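Local structure of caspase recruitment domain-containing protein 19 (Homo sapiens, 4DWN) at residues T15-G20 with S94-R99. The protein associates with BCL10 through its caspase recruitment domain, the part described here, and helps to inhibit BCL10-induced activation of NF-kappa-B. Residues are numbered along the deposited sequence; the frame is centred on the assembly and turned at random.
Sequences TPFLTG and SRLPSR. With SO4 (sulfate ion), chain C; SO4 (sulfate ion), chain D.
Phe17 turns its CG away from its own backbone N (chi1 -175°), which carries the ring off the last turn of helix 7-19 to Pro97, while Leu96, with CG anti to its carbonyl carbon (chi1 -62°), brings CD2 up against both the Phe17 ring and Leu18. Pro97 lies over one face of the ring: its CD stands 3.9 Å from the centroid of the Phe17 ring, a CH-pi contact suited to proline, whose CD hydrogens are slightly polarised by the attached nitrogen. Leu96 CD2 meets Phe17 CD2 obliquely at 3.7 Å and touches Leu18 CD2 at 3.6 Å, this single methyl serving both residues at once. Beyond these segments Leu96 packs on Tyr82 and Leu85, and Leu18 on Phe81, so the chain after helix 90-94 is tied into the core of the helical CARD fold. At the rim of the ring, Phe17 CZ lies over a face of the Arg95 guanidinium, 4.0 Å from Arg95 NH1, with the two planes 67° apart. That leaves the guanidinium edge for a sulfate, probably from the crystallisation liquor, whose O1 accepts a hydrogen bond from Arg95 NH1; Arg23 also binds a sulfate and makes a cation-pi contact with Phe17. An alanine in place of Phe17 would take away the ring and would probably leave Pro97 CD without its aromatic partner and a gap beside Leu96. With no hydrogen bond passing between the two segments, their attachment here rests on apolar and CH-pi packing, the charged group remaining at its margin.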
ATOM      1  N   THR A  15      -5.384  -5.213  -6.083  1.00 13.53           N
ATOM      2  CA  THR A  15      -6.079  -4.096  -5.451  1.00 11.50           C
ATOM      3  C   THR A  15      -7.461  -4.462  -4.865  1.00 13.38           C
ATOM      4  O   THR A  15      -7.744  -4.122  -3.690  1.00 11.77           O
ATOM      5  CB  THR A  15      -6.103  -2.872  -6.355  1.00 13.51           C
ATOM      6  OG1 THR A  15      -4.779  -2.289  -6.360  1.00 19.44           O
ATOM      7  CG2 THR A  15      -7.082  -1.783  -5.811  1.00 18.26           C
ATOM      8  N   PRO A  16      -8.288  -5.208  -5.623  1.00 14.04           N
ATOM      9  CA  PRO A  16      -9.606  -5.530  -5.043  1.00 14.60           C
ATOM     10  C   PRO A  16      -9.493  -6.396  -3.769  1.00 14.75           C
ATOM     11  O   PRO A  16     -10.177  -6.179  -2.761  1.00 15.65           O
ATOM     12  CB  PRO A  16     -10.314  -6.265  -6.181  1.00 19.00           C
ATOM     13  CG  PRO A  16      -9.716  -5.557  -7.401  1.00 17.81           C
ATOM     14  CD  PRO A  16      -8.269  -5.428  -7.082  1.00 17.62           C
ATOM     15  N   PHE A  17      -8.580  -7.351  -3.821  1.00 12.88           N
ATOM     16  CA  PHE A  17      -8.294  -8.191  -2.658  1.00 11.04           C
ATOM     17  C   PHE A  17      -7.788  -7.324  -1.474  1.00 12.39           C
ATOM     18  O   PHE A  17      -8.265  -7.436  -0.339  1.00 14.39           O
ATOM     19  CB  PHE A  17      -7.215  -9.222  -3.025  1.00 12.75           C
ATOM     20  CG  PHE A  17      -6.930 -10.221  -1.955  1.00 17.73           C
ATOM     21  CD1 PHE A  17      -7.710 -11.359  -1.812  1.00 20.05           C
ATOM     22  CD2 PHE A  17      -5.832 -10.060  -1.134  1.00 15.97           C
ATOM     23  CE1 PHE A  17      -7.417 -12.291  -0.827  1.00 19.38           C
ATOM     24  CE2 PHE A  17      -5.533 -10.993  -0.161  1.00 22.70           C
ATOM     25  CZ  PHE A  17      -6.334 -12.098  -0.015  1.00 21.70           C
ATOM     26  N   LEU A  18      -6.784  -6.476  -1.713  1.00 10.26           N
ATOM     27  CA  LEU A  18      -6.214  -5.672  -0.646  1.00 13.01           C
ATOM     28  C   LEU A  18      -7.203  -4.726   0.041  1.00 12.45           C
ATOM     29  O   LEU A  18      -7.061  -4.471   1.236  1.00 13.52           O
ATOM     30  CB  LEU A  18      -5.036  -4.872  -1.174  1.00 15.04           C
ATOM     31  CG  LEU A  18      -3.772  -5.659  -1.532  1.00 12.22           C
ATOM     32  CD1 LEU A  18      -2.827  -4.817  -2.443  1.00 15.89           C
ATOM     33  CD2 LEU A  18      -3.044  -6.097  -0.250  1.00 13.95           C
ATOM     34  N   THR A  19      -8.205  -4.262  -0.706  1.00 12.39           N
ATOM     35  CA  THR A  19      -9.122  -3.251  -0.214  1.00 13.84           C
ATOM     36  C   THR A  19     -10.383  -3.867   0.432  1.00 18.23           C
ATOM     37  O   THR A  19     -11.238  -3.168   0.968  1.00 18.40           O
ATOM     38  CB  THR A  19      -9.533  -2.270  -1.317  1.00 17.38           C
ATOM     39  OG1 THR A  19     -10.121  -2.999  -2.399  1.00 16.71           O
ATOM     40  CG2 THR A  19      -8.327  -1.449  -1.832  1.00 16.30           C
ATOM     41  N   GLY A  20     -10.504  -5.178   0.398  1.00 13.45           N
ATOM     42  CA  GLY A  20     -11.620  -5.823   1.081  1.00 17.77           C
ATOM     43  C   GLY A  20     -11.592  -5.524   2.569  1.00 17.51           C
ATOM     44  O   GLY A  20     -10.542  -5.589   3.209  1.00 16.01           O
ATOM     45  N   SER A  94       1.509 -12.903   2.039  1.00 15.08           N
ATOM     46  CA  SER A  94       1.651 -14.296   1.584  1.00 16.77           C
ATOM     47  C   SER A  94       0.443 -14.828   0.853  1.00 15.58           C
ATOM     48  O   SER A  94       0.556 -15.834   0.162  1.00 21.46           O
ATOM     49  CB  SER A  94       1.891 -15.243   2.759  1.00 18.68           C
ATOM     50  OG  SER A  94       0.731 -15.424   3.578  1.00 19.88           O
ATOM     51  N   ARG A  95      -0.697 -14.168   1.009  1.00 14.29           N
ATOM     52  CA  ARG A  95      -1.947 -14.644   0.411  1.00 19.24           C
ATOM     53  C   ARG A  95      -2.368 -13.907  -0.857  1.00 18.41           C
ATOM     54  O   ARG A  95      -3.430 -14.199  -1.411  1.00 20.14           O
ATOM     55  CB  ARG A  95      -3.060 -14.528   1.455  1.00 18.70           C
ATOM     56  CG  ARG A  95      -2.757 -15.311   2.686  1.00 20.71           C
ATOM     57  CD  ARG A  95      -3.808 -15.106   3.774  1.00 29.90           C
ATOM     58  NE  ARG A  95      -5.114 -15.355   3.180  1.00 31.82           N
ATOM     59  CZ  ARG A  95      -6.197 -14.593   3.316  1.00 37.13           C
ATOM     60  NH1 ARG A  95      -7.303 -14.941   2.665  1.00 37.10           N
ATOM     61  NH2 ARG A  95      -6.197 -13.529   4.101  1.00 33.08           N
ATOM     62  N   LEU A  96      -1.580 -12.937  -1.325  1.00 16.27           N
ATOM     63  CA  LEU A  96      -2.011 -12.140  -2.480  1.00 13.61           C
ATOM     64  C   LEU A  96      -2.261 -12.961  -3.735  1.00 17.49           C
ATOM     65  O   LEU A  96      -1.509 -13.880  -4.046  1.00 20.10           O
ATOM     66  CB  LEU A  96      -1.002 -11.061  -2.798  1.00 19.16           C
ATOM     67  CG  LEU A  96      -0.812 -10.034  -1.667  1.00 16.14           C
ATOM     68  CD1 LEU A  96       0.231  -8.999  -2.072  1.00 27.16           C
ATOM     69  CD2 LEU A  96      -2.164  -9.439  -1.268  1.00 21.01           C
ATOM     70  N   PRO A  97      -3.341 -12.631  -4.462  1.00 17.03           N
ATOM     71  CA  PRO A  97      -3.626 -13.270  -5.750  1.00 17.02           C
ATOM     72  C   PRO A  97      -2.408 -13.296  -6.661  1.00 21.48           C
ATOM     73  O   PRO A  97      -2.207 -14.302  -7.316  1.00 19.11           O
ATOM     74  CB  PRO A  97      -4.731 -12.390  -6.350  1.00 15.41           C
ATOM     75  CG  PRO A  97      -5.459 -11.868  -5.133  1.00 19.22           C
ATOM     76  CD  PRO A  97      -4.388 -11.656  -4.090  1.00 15.87           C
ATOM     77  N   SER A  98      -1.609 -12.222  -6.699  1.00 16.94           N
ATOM     78  CA  SER A  98      -0.502 -12.133  -7.653  1.00 19.33           C
ATOM     79  C   SER A  98       0.625 -13.105  -7.342  1.00 23.44           C
ATOM     80  O   SER A  98       1.482 -13.336  -8.196  1.00 28.59           O
ATOM     81  CB  SER A  98       0.085 -10.718  -7.730  1.00 21.63           C
ATOM     82  OG  SER A  98       0.615 -10.310  -6.485  1.00 19.26           O
ATOM     83  N   ARG A  99       0.604 -13.694  -6.158  1.00 21.22           N
ATOM     84  CA  ARG A  99       1.628 -14.674  -5.802  1.00 20.15           C
ATOM     85  C   ARG A  99       1.261 -16.031  -6.387  1.00 34.72           C
ATOM     86  O   ARG A  99       2.143 -16.811  -6.708  1.00 32.94           O
ATOM     87  CB  ARG A  99       1.757 -14.764  -4.272  1.00 30.64           C
ATOM     88  CG  ARG A  99       3.012 -15.497  -3.763  1.00 45.92           C
ATOM     89  CD  ARG A  99       3.335 -15.156  -2.287  1.00 29.29           C
ATOM     90  NE  ARG A  99       3.059 -13.763  -2.016  1.00 33.10           N
ATOM     91  CZ  ARG A  99       3.887 -12.771  -2.303  1.00 28.00           C
ATOM     92  NH1 ARG A  99       3.538 -11.515  -2.037  1.00 29.74           N
ATOM     93  NH2 ARG A  99       5.074 -13.035  -2.869  1.00 34.22           N
TER
HETATM   94  S   SO4 C 101       7.045  -9.890  -2.963  1.00 30.86           S
HETATM   95  O1  SO4 C 101       5.550 -10.002  -3.030  1.00 29.56           O
HETATM   96  O2  SO4 C 101       7.559  -9.581  -4.306  1.00 28.50           O
HETATM   97  O3  SO4 C 101       7.414  -8.762  -2.043  1.00 22.80           O
HETATM   98  O4  SO4 C 101       7.639 -11.185  -2.482  1.00 32.42           O
HETATM   99  S   SO4 D 102     -10.187 -13.345   4.423  1.00 34.20           S
HETATM  100  O1  SO4 D 102      -9.213 -13.455   3.362  1.00 34.12           O
HETATM  101  O2  SO4 D 102      -9.868 -12.094   5.112  1.00 53.71           O
HETATM  102  O3  SO4 D 102     -11.499 -13.243   3.817  1.00 30.02           O
HETATM  103  O4  SO4 D 102     -10.067 -14.475   5.335  1.00 40.32           O